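Local coordinates for protein DNA ligase (Alteromonas mediterranea, PDB 6GDR) that probably catalyses the ATP-dependent sealing of breaks in DNA as a small Lig E ligase, binding DNA and adenosine monophosphate, at residues M148-K153 and F161-Q166; V239-G244 and V268-Y273. All coordinates share one frame; numbering follows the deposited sequence. Where two conformers were deposited one is given.

Interaction 1: residues M148-K153 and F161-Q166; sequences MLNNLK and FAVVSQ
The two methyl groups of V163 pack against helix 148-153; both meet L149, and CG2 also reaches K153. V163 CG1 lies anti to the backbone N (chi1 -176°) and reaches L149 CB at 4.1 Å. V163 CG2 packs on K153 CB at 4.0 Å. F161 adds the second apolar patch. F161 CE2 lies 4.4 Å from L152 CB and 4.2 Å from K153 CB.

Polar atoms also come close, but only in van der Waals contact. N150 OD1 lies 3.6 Å from V163 CG1, and the two side chains cross at about a right angle. L149 O sits at the edge of the F161 ring, near its plane. L149 O accepts the helical bond from K153 N (3.0 Å). K153 CG stands anti to the backbone N (chi1 -168°), 3.9 Å from F161 O. With an alanine in place of V163 both methyls would be gone, which would probably open a gap beside L149, N150 and K153.

The helix and strand run roughly antiparallel, at 147°. They belong to a beta-alpha-beta unit of strand 129-134, helix 142-154 and strand 161-163. A162 bonds through its backbone to F130 and A132, which pairs strand 161-163 with strand 129-134. Strand 161-163 is outermost there within this chain. I70 of strand 70-75 lies against L149, L152 and F161, and W65 meets F161 edge-to-face.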
ATOM      1  N   MET D 148      -9.283   0.950 -21.609  0.70 65.55           N
ATOM      2  CA  MET D 148      -9.262  -0.479 -21.904  0.70 65.23           C
ATOM      3  C   MET D 148      -9.766  -1.289 -20.717  0.70 64.83           C
ATOM      4  O   MET D 148     -10.528  -2.249 -20.889  0.70 66.45           O
ATOM      5  CB  MET D 148      -7.846  -0.910 -22.285  0.70 63.03           C
ATOM      6  CG  MET D 148      -7.350  -0.321 -23.600  0.70 74.05           C
ATOM      7  SD  MET D 148      -5.560  -0.444 -23.811  0.70 72.76           S
ATOM      8  CE  MET D 148      -5.294  -2.197 -23.562  0.70 47.25           C
ATOM      9  N   LEU D 149      -9.350  -0.920 -19.504  1.00 60.76           N
ATOM     10  CA  LEU D 149      -9.812  -1.624 -18.310  1.00 65.23           C
ATOM     11  C   LEU D 149     -11.332  -1.609 -18.227  1.00 59.08           C
ATOM     12  O   LEU D 149     -11.966  -2.647 -18.008  1.00 69.43           O
ATOM     13  CB  LEU D 149      -9.202  -0.996 -17.056  1.00 65.89           C
ATOM     14  CG  LEU D 149      -7.716  -1.244 -16.787  1.00 68.40           C
ATOM     15  CD1 LEU D 149      -7.260  -0.435 -15.581  1.00 61.69           C
ATOM     16  CD2 LEU D 149      -7.438  -2.725 -16.568  1.00 55.26           C
ATOM     17  N   ASN D 150     -11.936  -0.432 -18.406  1.00 71.07           N
ATOM     18  CA  ASN D 150     -13.391  -0.334 -18.359  1.00 69.41           C
ATOM     19  C   ASN D 150     -14.033  -1.171 -19.458  1.00 73.22           C
ATOM     20  O   ASN D 150     -15.104  -1.757 -19.256  1.00 75.03           O
ATOM     21  CB  ASN D 150     -13.815   1.129 -18.475  1.00 63.85           C
ATOM     22  CG  ASN D 150     -13.308   1.975 -17.324  1.00 65.64           C
ATOM     23  OD1 ASN D 150     -13.145   1.487 -16.206  1.00 68.65           O
ATOM     24  ND2 ASN D 150     -13.058   3.253 -17.592  1.00 66.93           N
ATOM     25  N   ASN D 151     -13.397  -1.239 -20.630  1.00 67.16           N
ATOM     26  CA  ASN D 151     -13.915  -2.083 -21.702  1.00 72.70           C
ATOM     27  C   ASN D 151     -13.878  -3.553 -21.308  1.00 71.29           C
ATOM     28  O   ASN D 151     -14.818  -4.305 -21.593  1.00 78.37           O
ATOM     29  CB  ASN D 151     -13.118  -1.856 -22.987  1.00 65.02           C
ATOM     30  CG  ASN D 151     -13.439  -0.530 -23.649  1.00 74.00           C
ATOM     31  OD1 ASN D 151     -14.507   0.042 -23.433  1.00 73.68           O
ATOM     32  ND2 ASN D 151     -12.516  -0.040 -24.467  1.00 72.21           N
ATOM     33  N   LEU D 152     -12.800  -3.982 -20.649  1.00 62.77           N
ATOM     34  CA  LEU D 152     -12.677  -5.382 -20.262  1.00 63.14           C
ATOM     35  C   LEU D 152     -13.675  -5.759 -19.175  1.00 62.85           C
ATOM     36  O   LEU D 152     -14.115  -6.914 -19.117  1.00 69.26           O
ATOM     37  CB  LEU D 152     -11.251  -5.672 -19.796  1.00 72.70           C
ATOM     38  CG  LEU D 152     -10.164  -5.504 -20.861  1.00 73.58           C
ATOM     39  CD1 LEU D 152      -8.782  -5.516 -20.225  1.00 70.95           C
ATOM     40  CD2 LEU D 152     -10.273  -6.589 -21.922  1.00 57.82           C
ATOM     41  N   LYS D 153     -14.045  -4.814 -18.310  1.00 54.83           N
ATOM     42  CA  LYS D 153     -15.009  -5.120 -17.259  1.00 77.59           C
ATOM     43  C   LYS D 153     -16.390  -5.381 -17.848  1.00 70.08           C
ATOM     44  O   LYS D 153     -17.025  -6.396 -17.540  1.00 75.76           O
ATOM     45  CB  LYS D 153     -15.061  -3.980 -16.240  1.00 78.29           C
ATOM     46  CG  LYS D 153     -15.807  -4.332 -14.956  1.00 82.25           C
ATOM     47  CD  LYS D 153     -17.294  -3.996 -15.031  1.00 96.40           C
ATOM     48  CE  LYS D 153     -18.108  -4.845 -14.065  1.00 96.05           C
ATOM     49  NZ  LYS D 153     -18.203  -6.268 -14.504  1.00 79.39           N
ATOM     50  N   PHE D 161     -13.980  -9.431 -10.990  1.00 54.17           N
ATOM     51  CA  PHE D 161     -13.150  -8.510 -11.752  1.00 51.89           C
ATOM     52  C   PHE D 161     -13.768  -7.119 -11.691  1.00 56.52           C
ATOM     53  O   PHE D 161     -14.881  -6.907 -12.187  1.00 65.99           O
ATOM     54  CB  PHE D 161     -13.020  -8.985 -13.197  1.00 57.00           C
ATOM     55  CG  PHE D 161     -12.081  -8.159 -14.028  1.00 60.32           C
ATOM     56  CD1 PHE D 161     -10.755  -8.528 -14.172  1.00 60.14           C
ATOM     57  CD2 PHE D 161     -12.527  -7.013 -14.668  1.00 58.59           C
ATOM     58  CE1 PHE D 161      -9.888  -7.770 -14.937  1.00 52.83           C
ATOM     59  CE2 PHE D 161     -11.666  -6.251 -15.433  1.00 60.55           C
ATOM     60  CZ  PHE D 161     -10.345  -6.630 -15.569  1.00 64.75           C
ATOM     61  N   ALA D 162     -13.056  -6.177 -11.078  1.00 62.00           N
ATOM     62  CA  ALA D 162     -13.524  -4.808 -10.923  1.00 59.64           C
ATOM     63  C   ALA D 162     -12.431  -3.853 -11.388  1.00 57.29           C
ATOM     64  O   ALA D 162     -11.340  -4.269 -11.789  1.00 54.45           O
ATOM     65  CB  ALA D 162     -13.924  -4.524  -9.469  1.00 51.04           C
ATOM     66  N   VAL D 163     -12.733  -2.559 -11.332  1.00 40.11           N
ATOM     67  CA  VAL D 163     -11.807  -1.514 -11.753  1.00 47.35           C
ATOM     68  C   VAL D 163     -11.865  -0.394 -10.727  1.00 60.03           C
ATOM     69  O   VAL D 163     -12.951   0.092 -10.390  1.00 56.19           O
ATOM     70  CB  VAL D 163     -12.139  -0.978 -13.160  1.00 55.60           C
ATOM     71  CG1 VAL D 163     -11.098   0.045 -13.603  1.00 52.88           C
ATOM     72  CG2 VAL D 163     -12.227  -2.121 -14.163  1.00 60.28           C
ATOM     73  N   VAL D 164     -10.698   0.016 -10.228  1.00 51.53           N
ATOM     74  CA  VAL D 164     -10.648   1.087  -9.242  1.00 44.80           C
ATOM     75  C   VAL D 164     -11.280   2.339  -9.827  1.00 49.05           C
ATOM     76  O   VAL D 164     -11.001   2.723 -10.970  1.00 49.57           O
ATOM     77  CB  VAL D 164      -9.198   1.338  -8.804  1.00 55.05           C
ATOM     78  CG1 VAL D 164      -9.114   2.559  -7.902  1.00 56.65           C
ATOM     79  CG2 VAL D 164      -8.642   0.111  -8.088  1.00 41.78           C
ATOM     80  N   SER D 165     -12.137   2.983  -9.040  1.00 45.66           N
ATOM     81  CA  SER D 165     -12.790   4.206  -9.485  1.00 52.07           C
ATOM     82  C   SER D 165     -11.769   5.331  -9.589  1.00 52.62           C
ATOM     83  O   SER D 165     -10.977   5.555  -8.668  1.00 44.05           O
ATOM     84  CB  SER D 165     -13.908   4.594  -8.519  1.00 42.19           C
ATOM     85  OG  SER D 165     -14.863   3.553  -8.404  1.00 74.99           O
ATOM     86  N   GLN D 166     -11.789   6.038 -10.715  1.00 50.78           N
ATOM     87  CA  GLN D 166     -10.884   7.148 -10.969  1.00 45.22           C
ATOM     88  C   GLN D 166     -11.696   8.428 -11.094  1.00 56.32           C
ATOM     89  O   GLN D 166     -12.651   8.487 -11.874  1.00 59.36           O
ATOM     90  CB  GLN D 166     -10.069   6.911 -12.244  1.00 46.62           C
ATOM     91  CG  GLN D 166      -9.303   5.594 -12.265  1.00 55.36           C
ATOM     92  CD  GLN D 166      -8.024   5.641 -11.454  1.00 57.15           C
ATOM     93  OE1 GLN D 166      -7.533   6.715 -11.104  1.00 55.20           O
ATOM     94  NE2 GLN D 166      -7.474   4.471 -11.154  1.00 57.49           N
TER

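Interaction 2: residues V239-G244 and V268-Y273; sequences VETPAG and VTFKFY. With nucleotides of chain C.
K271 NZ is gripped from two directions, by DNA and by protein. It donates to OP1 of nucleotide DC3 of chain C. The modelled distance from K271 NZ to OP1 of DC3 of chain C, 2.5 Å, is short, so its exact value is doubtful. K271 NZ also donates to Y273 OH at 2.9 Å. The lysine chain is extended beyond CG (chi2 179°), which carries the amine out to the phosphate. Its positive charge would probably be stabilised there. F213 adds a cation-pi contact. Y273 also packs on a sugar of the bound DNA.

The contact between the two segments is apolar and lies away from this amine. V239 CG1 meets V268 CG2 at 4.0 Å, and the two side chains cross at about a right angle. Further along, T241 CG2 comes to the edge of the F270 ring, near its plane, 4.4 Å from F270 CZ. F247 packs edge-to-face with F270 and also touches T241.

Beyond strand 234-240 the chain reverses in a type I turn from T241 to G244. G244 N bonds T241 O at 2.8 Å. T241 OG1 is hydrogen-bonded to V245 N, which ties the threonine to the far side of the turn.

Strand 214-225 runs between the two strands, so the valines meet across it, near A218. This is consistent with the curled antiparallel sheet of an OB-like domain, with an apolar inner face and K271 on the DNA.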
ATOM      1  N   VAL D 239       9.447   0.133  22.982  1.00 48.81           N
ATOM      2  CA  VAL D 239       8.821   1.325  23.513  1.00 58.69           C
ATOM      3  C   VAL D 239       7.405   0.983  23.962  1.00 58.27           C
ATOM      4  O   VAL D 239       6.871  -0.082  23.661  1.00 56.85           O
ATOM      5  CB  VAL D 239       8.822   2.481  22.482  1.00 66.42           C
ATOM      6  CG1 VAL D 239      10.245   2.814  22.061  1.00 57.43           C
ATOM      7  CG2 VAL D 239       7.972   2.129  21.269  1.00 58.47           C
ATOM      8  N   GLU D 240       6.785   1.904  24.697  1.00 56.79           N
ATOM      9  CA  GLU D 240       5.430   1.709  25.194  1.00 71.15           C
ATOM     10  C   GLU D 240       4.718   3.052  25.212  1.00 65.18           C
ATOM     11  O   GLU D 240       5.273   4.044  25.691  1.00 67.95           O
ATOM     12  CB  GLU D 240       5.438   1.086  26.593  1.00 70.26           C
ATOM     13  CG  GLU D 240       4.074   1.047  27.267  1.00 73.83           C
ATOM     14  CD  GLU D 240       4.082   0.233  28.546  1.00 66.15           C
ATOM     15  OE1 GLU D 240       4.107  -1.013  28.462  1.00 71.24           O
ATOM     16  OE2 GLU D 240       4.073   0.841  29.635  1.00 78.08           O
ATOM     17  N   THR D 241       3.498   3.077  24.690  1.00 51.89           N
ATOM     18  CA  THR D 241       2.731   4.307  24.639  1.00 48.26           C
ATOM     19  C   THR D 241       2.042   4.560  25.976  1.00 70.57           C
ATOM     20  O   THR D 241       1.830   3.633  26.763  1.00 66.33           O
ATOM     21  CB  THR D 241       1.688   4.236  23.527  1.00 57.66           C
ATOM     22  OG1 THR D 241       0.710   3.239  23.845  1.00 63.06           O
ATOM     23  CG2 THR D 241       2.342   3.897  22.196  1.00 50.29           C
ATOM     24  N   PRO D 242       1.685   5.814  26.263  1.00 66.01           N
ATOM     25  CA  PRO D 242       0.973   6.098  27.520  1.00 70.13           C
ATOM     26  C   PRO D 242      -0.272   5.253  27.714  1.00 60.03           C
ATOM     27  O   PRO D 242      -0.643   4.962  28.859  1.00 64.83           O
ATOM     28  CB  PRO D 242       0.631   7.588  27.393  1.00 54.12           C
ATOM     29  CG  PRO D 242       1.670   8.135  26.480  1.00 47.42           C
ATOM     30  CD  PRO D 242       1.975   7.041  25.501  1.00 60.20           C
ATOM     31  N   ALA D 243      -0.930   4.842  26.631  1.00 54.51           N
ATOM     32  CA  ALA D 243      -2.120   4.008  26.735  1.00 62.16           C
ATOM     33  C   ALA D 243      -1.803   2.562  27.088  1.00 66.62           C
ATOM     34  O   ALA D 243      -2.736   1.765  27.238  1.00 60.69           O
ATOM     35  CB  ALA D 243      -2.907   4.056  25.424  1.00 77.88           C
ATOM     36  N   GLY D 244      -0.528   2.203  27.221  1.00 64.44           N
ATOM     37  CA  GLY D 244      -0.154   0.853  27.588  1.00 65.32           C
ATOM     38  C   GLY D 244       0.121  -0.078  26.429  1.00 64.78           C
ATOM     39  O   GLY D 244       0.164  -1.296  26.631  1.00 63.13           O
ATOM     40  N   VAL D 268      10.542   8.924  23.488  1.00 68.17           N
ATOM     41  CA  VAL D 268      10.859   9.199  22.095  1.00 60.67           C
ATOM     42  C   VAL D 268       9.567   9.480  21.345  1.00 64.94           C
ATOM     43  O   VAL D 268       8.493   8.993  21.713  1.00 60.77           O
ATOM     44  CB  VAL D 268      11.622   8.031  21.432  1.00 55.94           C
ATOM     45  CG1 VAL D 268      12.926   7.764  22.168  1.00 75.11           C
ATOM     46  CG2 VAL D 268      10.757   6.775  21.392  1.00 54.10           C
ATOM     47  N   THR D 269       9.679  10.270  20.283  1.00 77.63           N
ATOM     48  CA  THR D 269       8.560  10.567  19.402  1.00 76.99           C
ATOM     49  C   THR D 269       8.731   9.815  18.090  1.00 70.98           C
ATOM     50  O   THR D 269       9.824   9.791  17.513  1.00 67.92           O
ATOM     51  CB  THR D 269       8.449  12.069  19.129  1.00 79.94           C
ATOM     52  OG1 THR D 269       8.397  12.778  20.373  1.00 80.84           O
ATOM     53  CG2 THR D 269       7.194  12.382  18.323  1.00 73.88           C
ATOM     54  N   PHE D 270       7.642   9.210  17.622  1.00 64.02           N
ATOM     55  CA  PHE D 270       7.659   8.405  16.413  1.00 63.13           C
ATOM     56  C   PHE D 270       6.444   8.744  15.564  1.00 69.66           C
ATOM     57  O   PHE D 270       5.390   9.118  16.085  1.00 60.97           O
ATOM     58  CB  PHE D 270       7.654   6.905  16.737  1.00 56.98           C
ATOM     59  CG  PHE D 270       6.362   6.420  17.336  1.00 39.08           C
ATOM     60  CD1 PHE D 270       5.379   5.862  16.535  1.00 61.83           C
ATOM     61  CD2 PHE D 270       6.129   6.526  18.696  1.00 48.19           C
ATOM     62  CE1 PHE D 270       4.189   5.417  17.080  1.00 60.11           C
ATOM     63  CE2 PHE D 270       4.941   6.082  19.247  1.00 63.69           C
ATOM     64  CZ  PHE D 270       3.970   5.526  18.437  1.00 57.71           C
ATOM     65  N   LYS D 271       6.601   8.606  14.253  1.00 64.42           N
ATOM     66  CA  LYS D 271       5.487   8.731  13.328  1.00 63.74           C
ATOM     67  C   LYS D 271       4.975   7.345  12.962  1.00 53.31           C
ATOM     68  O   LYS D 271       5.698   6.350  13.037  1.00 58.84           O
ATOM     69  CB  LYS D 271       5.893   9.501  12.067  1.00 59.06           C
ATOM     70  CG  LYS D 271       6.517   8.664  10.958  1.00 67.85           C
ATOM     71  CD  LYS D 271       6.859   9.532   9.761  1.00 57.92           C
ATOM     72  CE  LYS D 271       7.155   8.690   8.533  1.00 63.09           C
ATOM     73  NZ  LYS D 271       7.333   9.526   7.315  1.00 72.18           N
ATOM     74  N   PHE D 272       3.707   7.291  12.565  1.00 52.14           N
ATOM     75  CA  PHE D 272       3.081   6.021  12.233  1.00 50.16           C
ATOM     76  C   PHE D 272       1.902   6.282  11.308  1.00 49.99           C
ATOM     77  O   PHE D 272       1.353   7.385  11.266  1.00 55.09           O
ATOM     78  CB  PHE D 272       2.631   5.274  13.494  1.00 54.44           C
ATOM     79  CG  PHE D 272       1.555   5.983  14.266  1.00 47.98           C
ATOM     80  CD1 PHE D 272       1.866   7.044  15.099  1.00 52.15           C
ATOM     81  CD2 PHE D 272       0.234   5.585  14.162  1.00 46.93           C
ATOM     82  CE1 PHE D 272       0.875   7.698  15.812  1.00 52.05           C
ATOM     83  CE2 PHE D 272      -0.760   6.232  14.872  1.00 43.75           C
ATOM     84  CZ  PHE D 272      -0.438   7.290  15.698  1.00 54.15           C
ATOM     85  N   TYR D 273       1.524   5.244  10.567  1.00 50.85           N
ATOM     86  CA  TYR D 273       0.442   5.314   9.586  1.00 44.47           C
ATOM     87  C   TYR D 273      -0.706   4.443  10.088  1.00 42.29           C
ATOM     88  O   TYR D 273      -0.928   3.330   9.609  1.00 55.18           O
ATOM     89  CB  TYR D 273       0.936   4.863   8.206  1.00 48.68           C
ATOM     90  CG  TYR D 273       2.055   5.710   7.645  1.00 51.27           C
ATOM     91  CD1 TYR D 273       1.808   6.659   6.661  1.00 51.07           C
ATOM     92  CD2 TYR D 273       3.359   5.563   8.098  1.00 53.83           C
ATOM     93  CE1 TYR D 273       2.828   7.433   6.143  1.00 48.19           C
ATOM     94  CE2 TYR D 273       4.384   6.332   7.587  1.00 47.35           C
ATOM     95  CZ  TYR D 273       4.115   7.266   6.610  1.00 59.57           C
ATOM     96  OH  TYR D 273       5.133   8.036   6.100  1.00 57.26           O
TER
ATOM     97  P    DC C   3       9.555   6.810   5.947  1.00 45.13           P
ATOM     98  OP1  DC C   3       9.276   8.134   6.548  1.00 55.80           O
ATOM     99  OP2  DC C   3       9.469   6.638   4.480  1.00 62.31           O
ATOM    100  O5'  DC C   3      11.012   6.330   6.401  1.00 43.00           O
ATOM    101  C5'  DC C   3      11.358   6.315   7.780  1.00 42.19           C
ATOM    102  C4'  DC C   3      12.685   5.606   8.001  1.00 49.84           C
ATOM    103  O4'  DC C   3      12.631   4.284   7.415  1.00 45.55           O
ATOM    104  C3'  DC C   3      13.882   6.279   7.353  1.00 41.04           C
ATOM    105  O3'  DC C   3      14.461   7.236   8.234  1.00 59.99           O
ATOM    106  C2'  DC C   3      14.831   5.119   7.057  1.00 47.25           C
ATOM    107  C1'  DC C   3      13.918   3.892   6.976  1.00 48.73           C
ATOM    108  N1   DC C   3      13.802   3.320   5.601  1.00 44.29           N
ATOM    109  C2   DC C   3      14.798   2.462   5.127  1.00 43.53           C
ATOM    110  O2   DC C   3      15.761   2.195   5.857  1.00 44.24           O
ATOM    111  N3   DC C   3      14.681   1.947   3.879  1.00 47.50           N
ATOM    112  C4   DC C   3      13.628   2.261   3.123  1.00 57.41           C
ATOM    113  N4   DC C   3      13.556   1.726   1.898  1.00 51.16           N
ATOM    114  C5   DC C   3      12.601   3.133   3.590  1.00 45.68           C
ATOM    115  C6   DC C   3      12.728   3.635   4.823  1.00 52.27           C
TER

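The two contacts come in series along the chain. Interaction 1 closes before interaction 2 opens. Their centres are 40 Å apart, on opposite sides of the chain's centre, and their nearest atoms stay about 19 Å apart. They share no sheet. Residues 148-153 and 161-166 belong to the ATP-dependent ligase domain, where V164 touches the bound AMP. Residues 239-244 and 268-273 belong to the OB-like domain, where K271 holds a DNA phosphate. The first is helix-on-sheet packing beside the nucleotide pocket, and the second is packing within one curled sheet. Together they fit a two-domain ligase in which separate domains contribute nucleotide and DNA contacts.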